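Local coordinates for protein TlmII (Streptoalloteichus hindustanus, PDB 4HVM) that probably takes part in tallysomycin biosynthesis as a condensation-domain protein of nonribosomal peptide assembly that may bind phosphopantetheine, at residues R51-F63 with A156-Y170. Numbering follows the deposited sequence.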
ATOM      1  N   ARG A  51      27.090  -4.652  14.077  1.00 44.18           N
ATOM      2  CA  ARG A  51      26.101  -4.531  15.138  1.00 39.99           C
ATOM      3  C   ARG A  51      24.708  -4.404  14.537  1.00 36.81           C
ATOM      4  O   ARG A  51      23.746  -4.976  15.047  1.00 42.57           O
ATOM      5  CB  ARG A  51      26.402  -3.323  16.026  1.00 42.72           C
ATOM      6  CG  ARG A  51      25.430  -3.146  17.180  1.00 52.90           C
ATOM      7  CD  ARG A  51      25.505  -4.319  18.145  1.00 72.56           C
ATOM      8  NE  ARG A  51      24.357  -4.371  19.047  1.00 84.02           N
ATOM      9  CZ  ARG A  51      23.265  -5.099  18.827  1.00 83.65           C
ATOM     10  NH1 ARG A  51      23.166  -5.842  17.731  1.00 77.17           N
ATOM     11  NH2 ARG A  51      22.270  -5.086  19.703  1.00 84.60           N
ATOM     12  N   LEU A  52      24.609  -3.650  13.447  1.00 35.91           N
ATOM     13  CA  LEU A  52      23.342  -3.469  12.756  1.00 35.13           C
ATOM     14  C   LEU A  52      22.913  -4.757  12.062  1.00 35.84           C
ATOM     15  O   LEU A  52      21.728  -5.094  12.040  1.00 34.41           O
ATOM     16  CB  LEU A  52      23.445  -2.330  11.742  1.00 26.46           C
ATOM     17  CG  LEU A  52      22.173  -1.976  10.966  1.00 24.13           C
ATOM     18  CD1 LEU A  52      21.037  -1.589  11.906  1.00 23.34           C
ATOM     19  CD2 LEU A  52      22.459  -0.860   9.978  1.00 23.43           C
ATOM     20  N   ALA A  53      23.885  -5.471  11.499  1.00 28.22           N
ATOM     21  CA  ALA A  53      23.627  -6.747  10.844  1.00 33.18           C
ATOM     22  C   ALA A  53      23.127  -7.776  11.848  1.00 38.12           C
ATOM     23  O   ALA A  53      22.235  -8.569  11.545  1.00 38.52           O
ATOM     24  CB  ALA A  53      24.885  -7.252  10.153  1.00 29.54           C
ATOM     25  N   ALA A  54      23.703  -7.755  13.046  1.00 34.46           N
ATOM     26  CA  ALA A  54      23.280  -8.652  14.110  1.00 35.92           C
ATOM     27  C   ALA A  54      21.870  -8.306  14.565  1.00 38.60           C
ATOM     28  O   ALA A  54      21.086  -9.187  14.921  1.00 44.16           O
ATOM     29  CB  ALA A  54      24.245  -8.571  15.278  1.00 34.05           C
ATOM     30  N   ALA A  55      21.550  -7.016  14.545  1.00 37.10           N
ATOM     31  CA  ALA A  55      20.231  -6.552  14.948  1.00 36.06           C
ATOM     32  C   ALA A  55      19.169  -7.047  13.975  1.00 38.42           C
ATOM     33  O   ALA A  55      18.062  -7.405  14.377  1.00 41.49           O
ATOM     34  CB  ALA A  55      20.205  -5.035  15.037  1.00 29.52           C
ATOM     35  N   ALA A  56      19.516  -7.066  12.692  1.00 35.97           N
ATOM     36  CA  ALA A  56      18.591  -7.515  11.661  1.00 29.66           C
ATOM     37  C   ALA A  56      18.270  -8.995  11.830  1.00 37.55           C
ATOM     38  O   ALA A  56      17.117  -9.409  11.704  1.00 37.89           O
ATOM     39  CB  ALA A  56      19.169  -7.255  10.287  1.00 26.08           C
ATOM     40  N   ASP A  57      19.300  -9.786  12.117  1.00 42.75           N
ATOM     41  CA  ASP A  57      19.139 -11.218  12.335  1.00 42.61           C
ATOM     42  C   ASP A  57      18.252 -11.484  13.543  1.00 42.75           C
ATOM     43  O   ASP A  57      17.472 -12.437  13.557  1.00 47.69           O
ATOM     44  CB  ASP A  57      20.500 -11.885  12.535  1.00 44.98           C
ATOM     45  CG  ASP A  57      21.312 -11.948  11.255  1.00 54.07           C
ATOM     46  OD1 ASP A  57      20.707 -12.127  10.177  1.00 54.04           O
ATOM     47  OD2 ASP A  57      22.554 -11.821  11.327  1.00 55.99           O
ATOM     48  N   GLU A  58      18.378 -10.633  14.556  1.00 37.04           N
ATOM     49  CA  GLU A  58      17.595 -10.762  15.778  1.00 35.38           C
ATOM     50  C   GLU A  58      16.111 -10.543  15.499  1.00 36.50           C
ATOM     51  O   GLU A  58      15.257 -11.252  16.034  1.00 35.73           O
ATOM     52  CB  GLU A  58      18.094  -9.768  16.831  1.00 35.38           C
ATOM     53  CG  GLU A  58      17.338  -9.802  18.149  1.00 40.28           C
ATOM     54  CD  GLU A  58      17.893  -8.815  19.157  1.00 46.29           C
ATOM     55  OE1 GLU A  58      19.045  -8.365  18.980  1.00 45.40           O
ATOM     56  OE2 GLU A  58      17.174  -8.487  20.125  1.00 50.59           O
ATOM     57  N   VAL A  59      15.814  -9.560  14.653  1.00 33.55           N
ATOM     58  CA  VAL A  59      14.436  -9.250  14.291  1.00 28.47           C
ATOM     59  C   VAL A  59      13.853 -10.326  13.382  1.00 26.68           C
ATOM     60  O   VAL A  59      12.691 -10.712  13.532  1.00 28.26           O
ATOM     61  CB  VAL A  59      14.333  -7.872  13.607  1.00 30.00           C
ATOM     62  CG1 VAL A  59      12.916  -7.621  13.119  1.00 18.79           C
ATOM     63  CG2 VAL A  59      14.767  -6.782  14.570  1.00 28.05           C
ATOM     64  N   LEU A  60      14.668 -10.819  12.452  1.00 27.60           N
ATOM     65  CA  LEU A  60      14.251 -11.899  11.558  1.00 27.81           C
ATOM     66  C   LEU A  60      13.922 -13.166  12.338  1.00 28.96           C
ATOM     67  O   LEU A  60      13.124 -13.990  11.895  1.00 33.72           O
ATOM     68  CB  LEU A  60      15.333 -12.198  10.514  1.00 23.05           C
ATOM     69  CG  LEU A  60      15.532 -11.139   9.422  1.00 32.26           C
ATOM     70  CD1 LEU A  60      16.618 -11.562   8.440  1.00 26.62           C
ATOM     71  CD2 LEU A  60      14.220 -10.846   8.700  1.00 27.40           C
ATOM     72  N   ASP A  61      14.544 -13.311  13.502  1.00 25.56           N
ATOM     73  CA  ASP A  61      14.313 -14.462  14.361  1.00 33.59           C
ATOM     74  C   ASP A  61      13.049 -14.276  15.189  1.00 36.77           C
ATOM     75  O   ASP A  61      12.212 -15.175  15.271  1.00 39.89           O
ATOM     76  CB  ASP A  61      15.515 -14.682  15.283  1.00 38.10           C
ATOM     77  CG  ASP A  61      15.257 -15.739  16.345  1.00 51.48           C
ATOM     78  OD1 ASP A  61      15.537 -16.930  16.083  1.00 50.08           O
ATOM     79  OD2 ASP A  61      14.784 -15.380  17.446  1.00 62.48           O
ATOM     80  N   ALA A  62      12.919 -13.101  15.796  1.00 35.63           N
ATOM     81  CA  ALA A  62      11.825 -12.818  16.717  1.00 32.81           C
ATOM     82  C   ALA A  62      10.460 -12.825  16.037  1.00 32.82           C
ATOM     83  O   ALA A  62       9.440 -13.034  16.690  1.00 34.71           O
ATOM     84  CB  ALA A  62      12.056 -11.490  17.421  1.00 24.82           C
ATOM     85  N   PHE A  63      10.444 -12.588  14.729  1.00 30.79           N
ATOM     86  CA  PHE A  63       9.200 -12.576  13.965  1.00 29.50           C
ATOM     87  C   PHE A  63       9.148 -13.730  12.970  1.00 27.70           C
ATOM     88  O   PHE A  63       9.553 -13.575  11.819  1.00 35.02           O
ATOM     89  CB  PHE A  63       9.042 -11.258  13.207  1.00 30.26           C
ATOM     90  CG  PHE A  63       8.751 -10.076  14.085  1.00 31.60           C
ATOM     91  CD1 PHE A  63       7.518  -9.937  14.700  1.00 33.95           C
ATOM     92  CD2 PHE A  63       9.704  -9.089  14.274  1.00 28.62           C
ATOM     93  CE1 PHE A  63       7.246  -8.843  15.500  1.00 32.54           C
ATOM     94  CE2 PHE A  63       9.438  -7.994  15.070  1.00 22.21           C
ATOM     95  CZ  PHE A  63       8.209  -7.869  15.684  1.00 29.53           C
ATOM     96  N   ALA A 156      11.969  -1.863  14.076  1.00 17.37           N
ATOM     97  CA  ALA A 156      12.344  -2.882  15.050  1.00 25.20           C
ATOM     98  C   ALA A 156      13.831  -3.231  14.977  1.00 28.00           C
ATOM     99  O   ALA A 156      14.452  -3.548  15.993  1.00 31.77           O
ATOM    100  CB  ALA A 156      11.497  -4.132  14.862  1.00 17.96           C
ATOM    101  N   VAL A 157      14.395  -3.171  13.774  1.00 29.36           N
ATOM    102  CA  VAL A 157      15.813  -3.455  13.583  1.00 27.91           C
ATOM    103  C   VAL A 157      16.673  -2.391  14.256  1.00 32.83           C
ATOM    104  O   VAL A 157      17.653  -2.706  14.930  1.00 36.71           O
ATOM    105  CB  VAL A 157      16.178  -3.554  12.089  1.00 22.52           C
ATOM    106  CG1 VAL A 157      17.674  -3.771  11.923  1.00 18.18           C
ATOM    107  CG2 VAL A 157      15.396  -4.680  11.427  1.00 19.99           C
ATOM    108  N   TRP A 158      16.295  -1.131  14.082  1.00 34.70           N
ATOM    109  CA  TRP A 158      17.011  -0.037  14.729  1.00 35.27           C
ATOM    110  C   TRP A 158      16.824  -0.059  16.243  1.00 41.76           C
ATOM    111  O   TRP A 158      17.706   0.363  16.992  1.00 47.04           O
ATOM    112  CB  TRP A 158      16.579   1.310  14.151  1.00 23.14           C
ATOM    113  CG  TRP A 158      17.221   1.622  12.829  1.00 26.20           C
ATOM    114  CD1 TRP A 158      16.612   1.672  11.609  1.00 29.64           C
ATOM    115  CD2 TRP A 158      18.605   1.918  12.599  1.00 30.22           C
ATOM    116  NE1 TRP A 158      17.531   1.987  10.633  1.00 35.40           N
ATOM    117  CE2 TRP A 158      18.763   2.142  11.217  1.00 32.29           C
ATOM    118  CE3 TRP A 158      19.725   2.017  13.430  1.00 32.96           C
ATOM    119  CZ2 TRP A 158      19.996   2.461  10.647  1.00 36.41           C
ATOM    120  CZ3 TRP A 158      20.948   2.332  12.863  1.00 36.70           C
ATOM    121  CH2 TRP A 158      21.074   2.550  11.486  1.00 37.97           C
ATOM    122  N   GLN A 159      15.671  -0.547  16.690  1.00 40.87           N
ATOM    123  CA  GLN A 159      15.426  -0.715  18.116  1.00 48.18           C
ATOM    124  C   GLN A 159      16.378  -1.749  18.708  1.00 46.26           C
ATOM    125  O   GLN A 159      16.908  -1.563  19.804  1.00 49.35           O
ATOM    126  CB  GLN A 159      13.976  -1.130  18.379  1.00 52.49           C
ATOM    127  CG  GLN A 159      12.972   0.016  18.354  1.00 55.72           C
ATOM    128  CD  GLN A 159      11.588  -0.407  18.825  1.00 64.19           C
ATOM    129  OE1 GLN A 159      11.310  -1.597  18.990  1.00 61.76           O
ATOM    130  NE2 GLN A 159      10.714   0.569  19.047  1.00 70.98           N
ATOM    131  N   ALA A 160      16.589  -2.837  17.974  1.00 41.07           N
ATOM    132  CA  ALA A 160      17.485  -3.899  18.411  1.00 40.52           C
ATOM    133  C   ALA A 160      18.926  -3.412  18.440  1.00 43.18           C
ATOM    134  O   ALA A 160      19.725  -3.862  19.261  1.00 45.84           O
ATOM    135  CB  ALA A 160      17.351  -5.112  17.502  1.00 34.66           C
ATOM    136  N   TYR A 161      19.247  -2.482  17.545  1.00 37.39           N
ATOM    137  CA  TYR A 161      20.591  -1.922  17.449  1.00 34.39           C
ATOM    138  C   TYR A 161      20.989  -1.202  18.734  1.00 34.26           C
ATOM    139  O   TYR A 161      22.159  -1.202  19.120  1.00 38.99           O
ATOM    140  CB  TYR A 161      20.677  -0.970  16.255  1.00 25.25           C
ATOM    141  CG  TYR A 161      22.032  -0.330  16.050  1.00 31.02           C
ATOM    142  CD1 TYR A 161      23.054  -1.015  15.405  1.00 35.08           C
ATOM    143  CD2 TYR A 161      22.286   0.965  16.488  1.00 31.34           C
ATOM    144  CE1 TYR A 161      24.293  -0.433  15.206  1.00 35.49           C
ATOM    145  CE2 TYR A 161      23.525   1.556  16.296  1.00 28.61           C
ATOM    146  CZ  TYR A 161      24.523   0.852  15.654  1.00 32.40           C
ATOM    147  OH  TYR A 161      25.756   1.436  15.462  1.00 33.63           O
ATOM    148  N   TYR A 162      20.007  -0.593  19.392  1.00 34.18           N
ATOM    149  CA  TYR A 162      20.250   0.140  20.629  1.00 31.11           C
ATOM    150  C   TYR A 162      19.867  -0.673  21.860  1.00 38.91           C
ATOM    151  O   TYR A 162      20.033  -0.214  22.989  1.00 41.20           O
ATOM    152  CB  TYR A 162      19.492   1.468  20.628  1.00 44.87           C
ATOM    153  CG  TYR A 162      20.134   2.536  19.775  1.00 54.59           C
ATOM    154  CD1 TYR A 162      21.387   3.039  20.093  1.00 56.39           C
ATOM    155  CD2 TYR A 162      19.487   3.049  18.658  1.00 60.63           C
ATOM    156  CE1 TYR A 162      21.982   4.017  19.321  1.00 60.80           C
ATOM    157  CE2 TYR A 162      20.074   4.028  17.879  1.00 64.10           C
ATOM    158  CZ  TYR A 162      21.323   4.508  18.217  1.00 68.56           C
ATOM    159  OH  TYR A 162      21.916   5.483  17.449  1.00 77.05           O
ATOM    160  N   GLY A 163      19.354  -1.879  21.635  1.00 45.19           N
ATOM    161  CA  GLY A 163      18.920  -2.736  22.723  1.00 49.25           C
ATOM    162  C   GLY A 163      17.562  -2.330  23.263  1.00 55.26           C
ATOM    163  O   GLY A 163      17.265  -2.524  24.444  1.00 58.17           O
ATOM    164  N   ARG A 164      16.732  -1.766  22.392  1.00 58.70           N
ATOM    165  CA  ARG A 164      15.418  -1.280  22.795  1.00 62.04           C
ATOM    166  C   ARG A 164      14.298  -2.152  22.233  1.00 61.35           C
ATOM    167  O   ARG A 164      13.117  -1.873  22.442  1.00 59.67           O
ATOM    168  CB  ARG A 164      15.232   0.175  22.356  1.00 60.82           C
ATOM    169  CG  ARG A 164      16.424   1.058  22.685  1.00 65.67           C
ATOM    170  CD  ARG A 164      16.045   2.528  22.719  1.00 69.04           C
ATOM    171  NE  ARG A 164      17.148   3.358  23.193  1.00 72.18           N
ATOM    172  CZ  ARG A 164      17.025   4.635  23.541  1.00 69.08           C
ATOM    173  NH1 ARG A 164      15.843   5.232  23.472  1.00 63.14           N
ATOM    174  NH2 ARG A 164      18.084   5.313  23.961  1.00 67.98           N
ATOM    175  N   PHE A 165      14.677  -3.211  21.528  1.00 57.87           N
ATOM    176  CA  PHE A 165      13.701  -4.109  20.926  1.00 51.13           C
ATOM    177  C   PHE A 165      13.153  -5.109  21.937  1.00 57.47           C
ATOM    178  O   PHE A 165      13.884  -5.959  22.447  1.00 58.62           O
ATOM    179  CB  PHE A 165      14.307  -4.841  19.730  1.00 39.75           C
ATOM    180  CG  PHE A 165      13.379  -5.840  19.099  1.00 36.59           C
ATOM    181  CD1 PHE A 165      12.265  -5.419  18.392  1.00 35.37           C
ATOM    182  CD2 PHE A 165      13.623  -7.199  19.203  1.00 39.33           C
ATOM    183  CE1 PHE A 165      11.408  -6.334  17.805  1.00 32.79           C
ATOM    184  CE2 PHE A 165      12.770  -8.121  18.617  1.00 37.89           C
ATOM    185  CZ  PHE A 165      11.661  -7.687  17.917  1.00 32.90           C
ATOM    186  N   ARG A 166      11.862  -4.988  22.229  1.00 59.94           N
ATOM    187  CA  ARG A 166      11.166  -5.947  23.075  1.00 57.91           C
ATOM    188  C   ARG A 166      10.050  -6.609  22.277  1.00 53.71           C
ATOM    189  O   ARG A 166       9.096  -5.945  21.876  1.00 50.51           O
ATOM    190  CB  ARG A 166      10.599  -5.262  24.318  1.00 62.08           C
ATOM    191  CG  ARG A 166      11.665  -4.645  25.207  1.00 70.56           C
ATOM    192  CD  ARG A 166      11.093  -4.156  26.529  1.00 78.04           C
ATOM    193  NE  ARG A 166      10.030  -3.173  26.339  1.00 79.59           N
ATOM    194  CZ  ARG A 166       9.449  -2.500  27.327  1.00 79.67           C
ATOM    195  NH1 ARG A 166       9.828  -2.699  28.582  1.00 78.01           N
ATOM    196  NH2 ARG A 166       8.489  -1.624  27.057  1.00 80.73           N
ATOM    197  N   PRO A 167      10.176  -7.924  22.034  1.00 51.23           N
ATOM    198  CA  PRO A 167       9.231  -8.684  21.208  1.00 48.20           C
ATOM    199  C   PRO A 167       7.820  -8.709  21.789  1.00 44.83           C
ATOM    200  O   PRO A 167       6.849  -8.811  21.039  1.00 47.05           O
ATOM    201  CB  PRO A 167       9.822 -10.100  21.212  1.00 48.79           C
ATOM    202  CG  PRO A 167      11.260  -9.914  21.548  1.00 48.24           C
ATOM    203  CD  PRO A 167      11.293  -8.763  22.499  1.00 47.67           C
ATOM    204  N   ALA A 168       7.716  -8.614  23.110  1.00 45.84           N
ATOM    205  CA  ALA A 168       6.421  -8.640  23.783  1.00 47.35           C
ATOM    206  C   ALA A 168       5.622  -7.370  23.511  1.00 46.53           C
ATOM    207  O   ALA A 168       4.403  -7.347  23.673  1.00 49.06           O
ATOM    208  CB  ALA A 168       6.601  -8.845  25.276  1.00 48.52           C
ATOM    209  N   GLN A 169       6.318  -6.315  23.102  1.00 48.16           N
ATOM    210  CA  GLN A 169       5.674  -5.051  22.769  1.00 51.41           C
ATOM    211  C   GLN A 169       4.800  -5.216  21.530  1.00 49.72           C
ATOM    212  O   GLN A 169       3.824  -4.489  21.342  1.00 54.48           O
ATOM    213  CB  GLN A 169       6.729  -3.970  22.523  1.00 56.43           C
ATOM    214  CG  GLN A 169       6.233  -2.543  22.693  1.00 65.87           C
ATOM    215  CD  GLN A 169       6.250  -2.086  24.141  1.00 77.86           C
ATOM    216  OE1 GLN A 169       6.511  -2.874  25.050  1.00 84.81           O
ATOM    217  NE2 GLN A 169       5.978  -0.805  24.360  1.00 77.15           N
ATOM    218  N   TYR A 170       5.162  -6.176  20.684  1.00 43.19           N
ATOM    219  CA  TYR A 170       4.422  -6.444  19.458  1.00 30.49           C
ATOM    220  C   TYR A 170       3.487  -7.634  19.642  1.00 30.99           C
ATOM    221  O   TYR A 170       3.715  -8.493  20.494  1.00 35.69           O
ATOM    222  CB  TYR A 170       5.382  -6.717  18.294  1.00 28.92           C
ATOM    223  CG  TYR A 170       6.364  -5.598  18.014  1.00 28.42           C
ATOM    224  CD1 TYR A 170       7.570  -5.522  18.700  1.00 23.46           C
ATOM    225  CD2 TYR A 170       6.087  -4.622  17.062  1.00 24.82           C
ATOM    226  CE1 TYR A 170       8.470  -4.505  18.452  1.00 30.60           C
ATOM    227  CE2 TYR A 170       6.985  -3.598  16.806  1.00 24.38           C
ATOM    228  CZ  TYR A 170       8.174  -3.546  17.504  1.00 29.27           C
ATOM    229  OH  TYR A 170       9.068  -2.532  17.253  1.00 33.73           O
TER
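V157 enters helix 51-62 as a knob into the hole formed by L52, A55, A56 and V59, where the helix meets 156-161 at 122° with the axes 8.1 Å apart. Its CG2 packs on V59 CG2, while CG1 turns to A56 and L52. Small residues let the backbones close in, A55 CB lying 3.8 Å from A160 CB. L52 can be followed outward: CB rests beside Y161 CD1; with CG anti to the backbone N (chi1 -178°), CD1 touches V157 CG1 and stands 4.0 Å from the centroid of the W158 six-membered ring, a CH-pi contact over its face, and CD2 reaches W158 CH2. R51 borders this patch: CB and CG lie along Y161 CE1, and the chain bends at chi2 to bring the guanidinium near the A160 carbonyl. An alanine in place of R51 would keep the CB contact but would probably leave Y161 CE1 without the CG packed against it and that carbonyl without the nearby positive charge. Y161 OH is held by D48 N. Past the helix ends, F63 points its edge at the face of Y170, the planes 82° apart, and F63 CE2 meets F165 CZ at 3.6 Å. L52 packs on L126 and V134, V157 and W158 on L136, giving the layered alpha/beta packing of a condensation-domain lobe. The chemistry is chiefly apolar, implying that shape complementarity, rather than directed polar bonds, joins the segments.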